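Local coordinates for protein computational Design of Enzyme (Synthetic construct, PDB 3TP4) that is a computationally designed enzyme on a TIM-barrel scaffold related to family 26 glycosyl hydrolases, probably intended to carry an activated serine in a catalytic triad, at residues L33-S41 and F63-T71; V261-E269 and A306-N316. All blocks are in the same frame, centred on the assembly; numbering follows the deposited sequence.

Interaction 1: residues L33-S41 and F63-T71; sequences LFGHHGTTS and FPAVFGWST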
ATOM      1  N   LEU A  33      -3.555  15.966   4.038  1.00 22.33           N
ATOM      2  CA  LEU A  33      -2.322  16.246   3.315  1.00 22.68           C
ATOM      3  C   LEU A  33      -2.525  16.010   1.819  1.00 25.20           C
ATOM      4  O   LEU A  33      -2.968  14.935   1.398  1.00 23.30           O
ATOM      5  CB  LEU A  33      -1.156  15.358   3.783  1.00 24.57           C
ATOM      6  CG  LEU A  33      -0.733  15.033   5.227  1.00 34.81           C
ATOM      7  CD1 LEU A  33       0.783  15.073   5.376  1.00 33.99           C
ATOM      8  CD2 LEU A  33      -1.399  15.841   6.304  1.00 28.02           C
ATOM      9  N   PHE A  34      -2.186  17.007   1.014  1.00 24.54           N
ATOM     10  CA  PHE A  34      -2.210  16.825  -0.430  1.00 26.02           C
ATOM     11  C   PHE A  34      -0.933  16.132  -0.902  1.00 24.63           C
ATOM     12  O   PHE A  34       0.173  16.542  -0.552  1.00 24.44           O
ATOM     13  CB  PHE A  34      -2.349  18.160  -1.173  1.00 22.60           C
ATOM     14  CG  PHE A  34      -2.155  18.022  -2.654  1.00 22.73           C
ATOM     15  CD1 PHE A  34      -3.126  17.399  -3.429  1.00 21.18           C
ATOM     16  CD2 PHE A  34      -0.981  18.463  -3.263  1.00 24.65           C
ATOM     17  CE1 PHE A  34      -2.949  17.256  -4.798  1.00 18.96           C
ATOM     18  CE2 PHE A  34      -0.789  18.326  -4.632  1.00 22.71           C
ATOM     19  CZ  PHE A  34      -1.767  17.734  -5.402  1.00 23.80           C
ATOM     20  N   GLY A  35      -1.096  15.087  -1.701  1.00 22.84           N
ATOM     21  CA  GLY A  35       0.039  14.356  -2.245  1.00 23.57           C
ATOM     22  C   GLY A  35       0.080  14.382  -3.762  1.00 24.51           C
ATOM     23  O   GLY A  35      -0.950  14.540  -4.428  1.00 23.16           O
ATOM     24  N   HIS A  36       1.282  14.237  -4.313  1.00 24.68           N
ATOM     25  CA  HIS A  36       1.461  14.234  -5.756  1.00 26.14           C
ATOM     26  C   HIS A  36       2.537  13.222  -6.124  1.00 25.46           C
ATOM     27  O   HIS A  36       3.590  13.160  -5.483  1.00 25.95           O
ATOM     28  CB  HIS A  36       1.850  15.631  -6.249  1.00 23.76           C
ATOM     29  CG  HIS A  36       1.906  15.759  -7.742  1.00 25.74           C
ATOM     30  ND1 HIS A  36       2.865  16.509  -8.387  1.00 24.19           N
ATOM     31  CD2 HIS A  36       1.110  15.250  -8.713  1.00 23.50           C
ATOM     32  CE1 HIS A  36       2.669  16.447  -9.692  1.00 24.02           C
ATOM     33  NE2 HIS A  36       1.610  15.691  -9.918  1.00 25.07           N
ATOM     34  N   HIS A  37       2.250  12.431  -7.151  1.00 25.40           N
ATOM     35  CA  HIS A  37       3.130  11.343  -7.587  1.00 28.00           C
ATOM     36  C   HIS A  37       4.274  11.864  -8.457  1.00 28.56           C
ATOM     37  O   HIS A  37       4.047  12.628  -9.406  1.00 28.09           O
ATOM     38  CB  HIS A  37       2.318  10.299  -8.352  1.00 29.39           C
ATOM     39  CG  HIS A  37       2.921   8.928  -8.328  1.00 29.68           C
ATOM     40  ND1 HIS A  37       2.812   8.085  -7.244  1.00 33.67           N
ATOM     41  CD2 HIS A  37       3.644   8.256  -9.256  1.00 30.62           C
ATOM     42  CE1 HIS A  37       3.442   6.953  -7.503  1.00 32.17           C
ATOM     43  NE2 HIS A  37       3.954   7.030  -8.718  1.00 32.73           N
ATOM     44  N   GLY A  38       5.495  11.459  -8.118  1.00 31.02           N
ATOM     45  CA  GLY A  38       6.686  11.862  -8.847  1.00 34.21           C
ATOM     46  C   GLY A  38       6.782  13.370  -8.933  1.00 30.23           C
ATOM     47  O   GLY A  38       7.056  13.934  -9.996  1.00 30.00           O
ATOM     48  N   THR A  39       6.559  14.036  -7.808  1.00 29.80           N
ATOM     49  CA  THR A  39       6.278  15.463  -7.856  1.00 29.54           C
ATOM     50  C   THR A  39       7.513  16.292  -8.187  1.00 29.10           C
ATOM     51  O   THR A  39       7.394  17.359  -8.779  1.00 29.68           O
ATOM     52  CB  THR A  39       5.596  15.973  -6.571  1.00 28.00           C
ATOM     53  OG1 THR A  39       5.033  17.266  -6.817  1.00 27.23           O
ATOM     54  CG2 THR A  39       6.588  16.057  -5.415  1.00 26.09           C
ATOM     55  N   THR A  40       8.688  15.792  -7.804  1.00 33.43           N
ATOM     56  CA  THR A  40       9.947  16.459  -8.117  1.00 33.41           C
ATOM     57  C   THR A  40      10.726  15.746  -9.224  1.00 36.19           C
ATOM     58  O   THR A  40      11.874  16.090  -9.491  1.00 38.03           O
ATOM     59  CB  THR A  40      10.874  16.605  -6.883  1.00 28.10           C
ATOM     60  OG1 THR A  40      11.136  15.316  -6.310  1.00 33.87           O
ATOM     61  CG2 THR A  40      10.258  17.522  -5.826  1.00 25.18           C
ATOM     62  N   SER A  41      10.096  14.771  -9.870  1.00 38.19           N
ATOM     63  CA  SER A  41      10.772  13.963 -10.882  1.00 41.91           C
ATOM     64  C   SER A  41      10.143  14.109 -12.269  1.00 39.74           C
ATOM     65  O   SER A  41      10.806  13.891 -13.280  1.00 39.70           O
ATOM     66  CB  SER A  41      10.817  12.486 -10.455  1.00 37.74           C
ATOM     67  OG  SER A  41       9.515  11.987 -10.173  1.00 31.43           O
ATOM     68  N   PHE A  63       5.356  22.889  -1.858  1.00 29.50           N
ATOM     69  CA  PHE A  63       5.433  21.502  -2.286  1.00 30.13           C
ATOM     70  C   PHE A  63       4.287  20.747  -1.630  1.00 25.75           C
ATOM     71  O   PHE A  63       3.736  21.216  -0.639  1.00 24.05           O
ATOM     72  CB  PHE A  63       6.766  20.892  -1.871  1.00 31.23           C
ATOM     73  CG  PHE A  63       7.952  21.481  -2.580  1.00 30.52           C
ATOM     74  CD1 PHE A  63       8.596  22.600  -2.076  1.00 34.35           C
ATOM     75  CD2 PHE A  63       8.432  20.908  -3.745  1.00 34.33           C
ATOM     76  CE1 PHE A  63       9.706  23.141  -2.731  1.00 37.39           C
ATOM     77  CE2 PHE A  63       9.540  21.454  -4.411  1.00 35.88           C
ATOM     78  CZ  PHE A  63      10.173  22.559  -3.903  1.00 31.01           C
ATOM     79  N   PRO A  64       3.921  19.578  -2.178  1.00 30.78           N
ATOM     80  CA  PRO A  64       2.862  18.791  -1.530  1.00 30.33           C
ATOM     81  C   PRO A  64       3.334  18.273  -0.182  1.00 27.87           C
ATOM     82  O   PRO A  64       4.544  18.184   0.054  1.00 26.92           O
ATOM     83  CB  PRO A  64       2.650  17.615  -2.485  1.00 25.05           C
ATOM     84  CG  PRO A  64       3.926  17.527  -3.274  1.00 30.74           C
ATOM     85  CD  PRO A  64       4.476  18.911  -3.369  1.00 25.41           C
ATOM     86  N   ALA A  65       2.393  17.940   0.694  1.00 25.72           N
ATOM     87  CA  ALA A  65       2.735  17.352   1.992  1.00 23.50           C
ATOM     88  C   ALA A  65       3.121  15.889   1.815  1.00 29.39           C
ATOM     89  O   ALA A  65       3.880  15.338   2.617  1.00 27.69           O
ATOM     90  CB  ALA A  65       1.559  17.473   2.975  1.00 23.84           C
ATOM     91  N   VAL A  66       2.590  15.257   0.770  1.00 25.37           N
ATOM     92  CA  VAL A  66       2.922  13.860   0.488  1.00 21.77           C
ATOM     93  C   VAL A  66       3.601  13.734  -0.884  1.00 28.91           C
ATOM     94  O   VAL A  66       3.092  14.233  -1.881  1.00 27.17           O
ATOM     95  CB  VAL A  66       1.679  12.952   0.575  1.00 23.42           C
ATOM     96  CG1 VAL A  66       1.937  11.626  -0.139  1.00 24.63           C
ATOM     97  CG2 VAL A  66       1.273  12.715   2.061  1.00 18.28           C
ATOM     98  N   PHE A  67       4.767  13.095  -0.913  1.00 28.44           N
ATOM     99  CA  PHE A  67       5.502  12.843  -2.152  1.00 24.19           C
ATOM    100  C   PHE A  67       5.323  11.372  -2.496  1.00 25.37           C
ATOM    101  O   PHE A  67       5.797  10.501  -1.760  1.00 28.30           O
ATOM    102  CB  PHE A  67       7.006  13.109  -1.946  1.00 23.91           C
ATOM    103  CG  PHE A  67       7.384  14.581  -1.834  1.00 25.33           C
ATOM    104  CD1 PHE A  67       6.839  15.386  -0.844  1.00 25.56           C
ATOM    105  CD2 PHE A  67       8.329  15.134  -2.690  1.00 25.78           C
ATOM    106  CE1 PHE A  67       7.208  16.731  -0.726  1.00 23.32           C
ATOM    107  CE2 PHE A  67       8.703  16.481  -2.575  1.00 28.21           C
ATOM    108  CZ  PHE A  67       8.142  17.273  -1.598  1.00 32.22           C
ATOM    109  N   GLY A  68       4.643  11.078  -3.600  1.00 24.21           N
ATOM    110  CA  GLY A  68       4.427   9.694  -3.995  1.00 23.87           C
ATOM    111  C   GLY A  68       5.449   9.224  -5.026  1.00 29.27           C
ATOM    112  O   GLY A  68       5.947  10.024  -5.814  1.00 29.15           O
ATOM    113  N   TRP A  69       5.749   7.925  -5.019  1.00 30.37           N
ATOM    114  CA  TRP A  69       6.720   7.323  -5.930  1.00 30.71           C
ATOM    115  C   TRP A  69       6.329   5.879  -6.247  1.00 34.70           C
ATOM    116  O   TRP A  69       5.664   5.227  -5.447  1.00 28.57           O
ATOM    117  CB  TRP A  69       8.089   7.258  -5.281  1.00 27.06           C
ATOM    118  CG  TRP A  69       8.531   8.456  -4.578  1.00 27.13           C
ATOM    119  CD1 TRP A  69       8.552   8.650  -3.234  1.00 28.78           C
ATOM    120  CD2 TRP A  69       9.088   9.631  -5.166  1.00 31.13           C
ATOM    121  NE1 TRP A  69       9.073   9.880  -2.944  1.00 28.23           N
ATOM    122  CE2 TRP A  69       9.415  10.503  -4.115  1.00 27.63           C
ATOM    123  CE3 TRP A  69       9.336  10.032  -6.484  1.00 28.99           C
ATOM    124  CZ2 TRP A  69       9.973  11.765  -4.336  1.00 28.71           C
ATOM    125  CZ3 TRP A  69       9.893  11.282  -6.704  1.00 31.52           C
ATOM    126  CH2 TRP A  69      10.202  12.135  -5.639  1.00 29.79           C
ATOM    127  N   SER A  70       6.753   5.376  -7.403  1.00 32.75           N
ATOM    128  CA  SER A  70       6.504   3.971  -7.752  1.00 34.87           C
ATOM    129  C   SER A  70       7.799   3.169  -7.666  1.00 35.41           C
ATOM    130  O   SER A  70       8.864   3.699  -7.954  1.00 30.40           O
ATOM    131  CB  SER A  70       5.944   3.862  -9.170  1.00 35.26           C
ATOM    132  OG  SER A  70       4.678   4.488  -9.265  1.00 42.04           O
ATOM    133  N   THR A  71       7.715   1.895  -7.274  1.00 34.34           N
ATOM    134  CA  THR A  71       8.911   1.049  -7.252  1.00 33.67           C
ATOM    135  C   THR A  71       9.458   0.860  -8.663  1.00 32.54           C
ATOM    136  O   THR A  71      10.601   0.463  -8.853  1.00 39.90           O
ATOM    137  CB  THR A  71       8.640  -0.319  -6.633  1.00 27.35           C
ATOM    138  OG1 THR A  71       7.577  -0.961  -7.347  1.00 30.27           O
ATOM    139  CG2 THR A  71       8.271  -0.169  -5.159  1.00 31.63           C
TER
HETATM  140  O   HOH W   1       6.915  12.444  -5.474  1.00 28.01           O
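Phe-34 and Val-66 open the pairing of two neighbouring parallel strands of a TIM barrel, which with helix 55-60 make a beta-alpha-beta unit. Backbone bonds pass back and forth: Val-66 N gives to Phe-34 O, His-36 N to Val-66 O and Gly-68 N to His-36 O, while Gly-38 N, just past strand 33-37, gives to Gly-68 O at 2.8 Å.

The polar side-chain contact lies at the C-terminal ends of the strands, where TIM barrels carry their active sites. With CG anti to the backbone N (chi1 -155°), the imidazole of His-37 extends over Gly-68, whose O lies over one ring face, and its NE2 is hydrogen-bonded to Ser-70 OG at 2.7 Å. Glu-320 bonds ND1, completing a Ser-His-Glu arrangement that is probably the designed catalytic triad. With an alanine here, Ser-70 would probably lose its imidazole partner and Glu-320 the ring nitrogen it binds.

Apolar packing runs alongside. Leu-33 CD1 presses on Ala-65 CB at 3.5 Å, tighter than usual. Thr-39 CG2 touches Pro-64 CG at 3.7 Å and also Phe-67 CD2. A polar atom, Thr-40 OG1, stands at the Trp-69 ring edge, 3.4 Å from CH2.

A water bridges the segments above one face of Trp-69, accepting from Thr-39 N at 2.8 Å and donating to Gly-68 O at 2.6 Å.

Interaction 2: residues V261-E269 and A306-N316; sequences VADLRMIAE and AIKADPVASRN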
ATOM      1  N   VAL A 261     -18.280  10.246  -0.975  1.00 26.27           N
ATOM      2  CA  VAL A 261     -18.471  10.506   0.450  1.00 22.53           C
ATOM      3  C   VAL A 261     -18.846   9.246   1.221  1.00 27.13           C
ATOM      4  O   VAL A 261     -18.325   9.009   2.310  1.00 29.07           O
ATOM      5  CB  VAL A 261     -19.499  11.630   0.680  1.00 28.61           C
ATOM      6  CG1 VAL A 261     -19.952  11.657   2.130  1.00 25.76           C
ATOM      7  CG2 VAL A 261     -18.904  12.969   0.259  1.00 27.63           C
ATOM      8  N   ALA A 262     -19.728   8.421   0.656  1.00 27.20           N
ATOM      9  CA  ALA A 262     -20.084   7.151   1.305  1.00 27.07           C
ATOM     10  C   ALA A 262     -18.859   6.248   1.526  1.00 23.90           C
ATOM     11  O   ALA A 262     -18.683   5.675   2.605  1.00 25.48           O
ATOM     12  CB  ALA A 262     -21.154   6.415   0.498  1.00 27.66           C
ATOM     13  N   ASP A 263     -18.017   6.119   0.504  1.00 25.05           N
ATOM     14  CA  ASP A 263     -16.793   5.331   0.629  1.00 23.64           C
ATOM     15  C   ASP A 263     -15.797   5.951   1.608  1.00 24.70           C
ATOM     16  O   ASP A 263     -15.153   5.240   2.375  1.00 24.23           O
ATOM     17  CB  ASP A 263     -16.107   5.154  -0.728  1.00 19.39           C
ATOM     18  CG  ASP A 263     -16.786   4.099  -1.600  1.00 28.06           C
ATOM     19  OD1 ASP A 263     -17.685   3.395  -1.099  1.00 28.94           O
ATOM     20  OD2 ASP A 263     -16.401   3.974  -2.781  1.00 27.40           O
ATOM     21  N   LEU A 264     -15.645   7.271   1.564  1.00 23.74           N
ATOM     22  CA  LEU A 264     -14.718   7.919   2.488  1.00 22.23           C
ATOM     23  C   LEU A 264     -15.189   7.772   3.933  1.00 24.90           C
ATOM     24  O   LEU A 264     -14.376   7.583   4.845  1.00 24.07           O
ATOM     25  CB  LEU A 264     -14.464   9.392   2.097  1.00 21.45           C
ATOM     26  CG  LEU A 264     -13.595   9.609   0.845  1.00 25.24           C
ATOM     27  CD1 LEU A 264     -13.546  11.076   0.425  1.00 26.46           C
ATOM     28  CD2 LEU A 264     -12.167   9.084   1.046  1.00 27.84           C
ATOM     29  N   ARG A 265     -16.500   7.840   4.149  1.00 25.59           N
ATOM     30  CA  ARG A 265     -17.041   7.605   5.481  1.00 25.51           C
ATOM     31  C   ARG A 265     -16.715   6.193   5.903  1.00 25.49           C
ATOM     32  O   ARG A 265     -16.278   5.947   7.025  1.00 25.53           O
ATOM     33  CB  ARG A 265     -18.562   7.773   5.514  1.00 26.74           C
ATOM     34  CG  ARG A 265     -19.052   9.213   5.483  1.00 30.38           C
ATOM     35  CD  ARG A 265     -20.582   9.254   5.552  1.00 34.32           C
ATOM     36  NE  ARG A 265     -21.085   8.638   6.774  1.00 34.24           N
ATOM     37  CZ  ARG A 265     -21.396   9.319   7.874  1.00 39.93           C
ATOM     38  NH1 ARG A 265     -21.248  10.634   7.902  1.00 36.70           N
ATOM     39  NH2 ARG A 265     -21.862   8.689   8.949  1.00 42.02           N
HETATM   40  N   MSE A 266     -16.965   5.257   4.995  1.00 27.54           N
HETATM   41  CA  MSE A 266     -16.753   3.851   5.293  1.00 24.26           C
HETATM   42  C   MSE A 266     -15.323   3.549   5.713  1.00 22.43           C
HETATM   43  O   MSE A 266     -15.097   2.890   6.732  1.00 26.68           O
HETATM   44  CB  MSE A 266     -17.106   3.004   4.074  1.00 22.89           C
HETATM   45  CG  MSE A 266     -16.804   1.543   4.265  1.00 27.24           C
HETATM   46 SE   MSE A 266     -17.036   0.613   2.571  1.00 54.17          SE
HETATM   47  CE  MSE A 266     -15.553   1.388   1.527  1.00 30.03           C
ATOM     48  N   ILE A 267     -14.344   3.999   4.933  1.00 22.52           N
ATOM     49  CA  ILE A 267     -12.970   3.678   5.300  1.00 24.28           C
ATOM     50  C   ILE A 267     -12.549   4.311   6.632  1.00 20.45           C
ATOM     51  O   ILE A 267     -11.793   3.708   7.384  1.00 25.46           O
ATOM     52  CB  ILE A 267     -11.943   3.970   4.175  1.00 23.69           C
ATOM     53  CG1 ILE A 267     -11.741   5.469   3.961  1.00 20.93           C
ATOM     54  CG2 ILE A 267     -12.351   3.263   2.867  1.00 20.51           C
ATOM     55  CD1 ILE A 267     -10.566   5.757   3.015  1.00 21.42           C
ATOM     56  N   ALA A 268     -13.023   5.528   6.903  1.00 22.19           N
ATOM     57  CA  ALA A 268     -12.740   6.200   8.167  1.00 27.84           C
ATOM     58  C   ALA A 268     -13.342   5.404   9.325  1.00 23.72           C
ATOM     59  O   ALA A 268     -12.737   5.283  10.387  1.00 27.57           O
ATOM     60  CB  ALA A 268     -13.307   7.618   8.158  1.00 22.53           C
ATOM     61  N   GLU A 269     -14.547   4.877   9.107  1.00 24.84           N
ATOM     62  CA  GLU A 269     -15.242   4.113  10.139  1.00 30.48           C
ATOM     63  C   GLU A 269     -14.500   2.820  10.424  1.00 32.70           C
ATOM     64  O   GLU A 269     -14.311   2.444  11.583  1.00 27.99           O
ATOM     65  CB  GLU A 269     -16.672   3.803   9.702  1.00 26.97           C
ATOM     66  CG  GLU A 269     -17.632   4.976   9.833  1.00 29.07           C
ATOM     67  CD  GLU A 269     -18.990   4.692   9.204  1.00 41.20           C
ATOM     68  OE1 GLU A 269     -19.209   3.563   8.712  1.00 42.19           O
ATOM     69  OE2 GLU A 269     -19.835   5.607   9.196  1.00 40.99           O
ATOM     70  N   ALA A 306     -17.182  18.595  -0.584  1.00 25.85           N
ATOM     71  CA  ALA A 306     -17.986  17.415  -0.243  1.00 29.63           C
ATOM     72  C   ALA A 306     -17.362  16.663   0.925  1.00 32.85           C
ATOM     73  O   ALA A 306     -18.058  16.207   1.843  1.00 29.11           O
ATOM     74  CB  ALA A 306     -18.112  16.498  -1.444  1.00 31.02           C
ATOM     75  N   ILE A 307     -16.042  16.526   0.886  1.00 28.17           N
ATOM     76  CA  ILE A 307     -15.316  15.848   1.954  1.00 24.22           C
ATOM     77  C   ILE A 307     -15.478  16.649   3.249  1.00 31.56           C
ATOM     78  O   ILE A 307     -15.877  16.105   4.285  1.00 28.85           O
ATOM     79  CB  ILE A 307     -13.812  15.730   1.608  1.00 26.32           C
ATOM     80  CG1 ILE A 307     -13.614  14.813   0.397  1.00 27.35           C
ATOM     81  CG2 ILE A 307     -13.011  15.229   2.795  1.00 29.06           C
ATOM     82  CD1 ILE A 307     -12.157  14.665  -0.041  1.00 23.55           C
ATOM     83  N   LYS A 308     -15.184  17.948   3.178  1.00 27.86           N
ATOM     84  CA  LYS A 308     -15.209  18.799   4.365  1.00 30.52           C
ATOM     85  C   LYS A 308     -16.582  18.806   5.023  1.00 34.60           C
ATOM     86  O   LYS A 308     -16.689  18.816   6.246  1.00 34.59           O
ATOM     87  CB  LYS A 308     -14.789  20.228   4.013  1.00 33.00           C
ATOM     88  CG  LYS A 308     -13.330  20.355   3.640  1.00 32.15           C
ATOM     89  CD  LYS A 308     -13.009  21.728   3.096  1.00 28.07           C
ATOM     90  CE  LYS A 308     -13.259  22.800   4.131  1.00 30.66           C
ATOM     91  NZ  LYS A 308     -12.732  24.132   3.684  1.00 36.12           N
ATOM     92  N   ALA A 309     -17.628  18.784   4.205  1.00 37.24           N
ATOM     93  CA  ALA A 309     -18.999  18.857   4.700  1.00 35.58           C
ATOM     94  C   ALA A 309     -19.424  17.640   5.518  1.00 39.78           C
ATOM     95  O   ALA A 309     -20.474  17.666   6.149  1.00 34.85           O
ATOM     96  CB  ALA A 309     -19.967  19.079   3.549  1.00 37.80           C
ATOM     97  N   ASP A 310     -18.622  16.576   5.508  1.00 30.54           N
ATOM     98  CA  ASP A 310     -18.981  15.360   6.231  1.00 28.25           C
ATOM     99  C   ASP A 310     -17.987  15.065   7.348  1.00 33.16           C
ATOM    100  O   ASP A 310     -16.808  14.815   7.084  1.00 32.49           O
ATOM    101  CB  ASP A 310     -19.026  14.172   5.266  1.00 35.30           C
ATOM    102  CG  ASP A 310     -19.706  12.959   5.866  1.00 38.60           C
ATOM    103  OD1 ASP A 310     -19.121  12.321   6.764  1.00 31.27           O
ATOM    104  OD2 ASP A 310     -20.836  12.648   5.433  1.00 41.00           O
ATOM    105  N   PRO A 311     -18.458  15.063   8.606  1.00 30.68           N
ATOM    106  CA  PRO A 311     -17.510  14.938   9.719  1.00 29.90           C
ATOM    107  C   PRO A 311     -16.824  13.575   9.781  1.00 32.68           C
ATOM    108  O   PRO A 311     -15.812  13.425  10.466  1.00 36.17           O
ATOM    109  CB  PRO A 311     -18.384  15.166  10.964  1.00 40.14           C
ATOM    110  CG  PRO A 311     -19.792  14.914  10.508  1.00 41.59           C
ATOM    111  CD  PRO A 311     -19.838  15.311   9.062  1.00 36.34           C
ATOM    112  N   VAL A 312     -17.358  12.589   9.078  1.00 25.51           N
ATOM    113  CA  VAL A 312     -16.742  11.270   9.101  1.00 24.24           C
ATOM    114  C   VAL A 312     -15.863  11.055   7.872  1.00 22.71           C
ATOM    115  O   VAL A 312     -14.736  10.589   7.989  1.00 28.14           O
ATOM    116  CB  VAL A 312     -17.804  10.146   9.183  1.00 33.60           C
ATOM    117  CG1 VAL A 312     -17.127   8.770   9.098  1.00 32.33           C
ATOM    118  CG2 VAL A 312     -18.621  10.288  10.472  1.00 32.19           C
ATOM    119  N   ALA A 313     -16.388  11.394   6.693  1.00 23.75           N
ATOM    120  CA  ALA A 313     -15.598  11.325   5.460  1.00 22.09           C
ATOM    121  C   ALA A 313     -14.344  12.212   5.527  1.00 23.01           C
ATOM    122  O   ALA A 313     -13.337  11.933   4.883  1.00 23.63           O
ATOM    123  CB  ALA A 313     -16.455  11.709   4.262  1.00 22.04           C
ATOM    124  N   SER A 314     -14.408  13.294   6.289  1.00 23.82           N
ATOM    125  CA  SER A 314     -13.233  14.166   6.428  1.00 23.28           C
ATOM    126  C   SER A 314     -12.139  13.523   7.297  1.00 27.10           C
ATOM    127  O   SER A 314     -11.009  14.015   7.341  1.00 25.58           O
ATOM    128  CB  SER A 314     -13.648  15.525   7.006  1.00 31.79           C
ATOM    129  OG  SER A 314     -14.127  15.355   8.325  1.00 40.29           O
ATOM    130  N   ARG A 315     -12.471  12.421   7.976  1.00 24.72           N
ATOM    131  CA  ARG A 315     -11.481  11.703   8.803  1.00 23.23           C
ATOM    132  C   ARG A 315     -10.523  10.840   7.969  1.00 27.87           C
ATOM    133  O   ARG A 315     -10.376   9.630   8.176  1.00 24.71           O
ATOM    134  CB  ARG A 315     -12.145  10.921   9.944  1.00 23.20           C
ATOM    135  CG  ARG A 315     -12.743  11.857  11.015  1.00 27.01           C
ATOM    136  CD  ARG A 315     -13.422  11.085  12.169  1.00 25.43           C
ATOM    137  NE  ARG A 315     -12.497  10.122  12.750  1.00 26.05           N
ATOM    138  CZ  ARG A 315     -11.389  10.446  13.410  1.00 31.37           C
ATOM    139  NH1 ARG A 315     -11.066  11.723  13.602  1.00 32.60           N
ATOM    140  NH2 ARG A 315     -10.604   9.489  13.881  1.00 28.89           N
ATOM    141  N   ASN A 316      -9.849  11.505   7.041  1.00 29.70           N
ATOM    142  CA  ASN A 316      -8.903  10.860   6.147  1.00 29.32           C
ATOM    143  C   ASN A 316      -7.606  11.660   6.012  1.00 29.47           C
ATOM    144  O   ASN A 316      -7.629  12.870   5.819  1.00 24.75           O
ATOM    145  CB  ASN A 316      -9.572  10.590   4.802  1.00 27.02           C
ATOM    146  CG  ASN A 316     -10.435   9.348   4.854  1.00 28.43           C
ATOM    147  OD1 ASN A 316      -9.913   8.250   5.016  1.00 25.32           O
ATOM    148  ND2 ASN A 316     -11.752   9.514   4.772  1.00 24.18           N
TER
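Arg-265 grips Asp-310 through one guanidinium nitrogen. NH1 donates to OD1 at 2.9 Å, on the syn lone pair, and weakly to OD2 at 3.2 Å, forming a salt bridge in which the two flat groups are turned 77° apart instead of lying in one plane. A bend in the arginine chain at chi3 (60°) folds the head back to the turn, where Val-312 CB and CG2 sit over one guanidinium face.

Beside the charged pair, the small side chains of Ala-268 and Ala-313 let helix 261-269 lie close to the loop, with Arg-265 CA and Ala-313 CA 4.0 Å apart. Ala-268 CB lies 3.3 Å from Val-312 O and also touches Arg-315 O. Larger side chains pack around them: Leu-264 CB rests on Ala-313 CB at 3.7 Å, its CD1 reaches Ile-307 CG1, and Val-261 closes the other end of the patch against Ala-306.

Asn-316 joins helix to loop. Its ND2 donates to Leu-264 O at 3.3 Å and to Ala-313 O at 2.9 Å, both acceptors lying near the amide plane; Ala-268 N reaches Leu-264 O from the opposite face of that carbonyl. Ser-278 takes up OD1 of the amide, so both its ends have partners.

Further out, the loop is shaped by its own turns. Asp-310 OD1 accepts from Val-312 N and Ala-313 N, making an Asx turn and Asx motif, which overlaps with a type I turn from Val-312 to Arg-315. Arg-315 forms a salt bridge with Asp-272 on helix 254-274.

Three donors thus converge on Asp-310 OD1, two from the backbone and one from a cation, which would probably favour the ionised carboxylate and couple the shape of the loop to the salt bridge.

Overall arrangement
From the N terminus, interaction 1 comes first: it joins strands 32-37 and 66-70, closing the loop that contains helix 55-60. The chain then runs through the middle strands of the barrel before interaction 2 opens on helix 254-274 and closes on the end of helix 299-308 and the turn beyond it, enclosing strands 277-278 and 282-285 and most of that helix. The two contacts therefore follow in series, neither nested nor crossed. The centres of interactions 1 and 2 lie about 22 Å apart, and they do not touch. One belongs to the barrel wall, the other to its outer helical layer. Strand 318-321, just after interaction 2, pairs with strand 32-37, so the second contact leads back to the first.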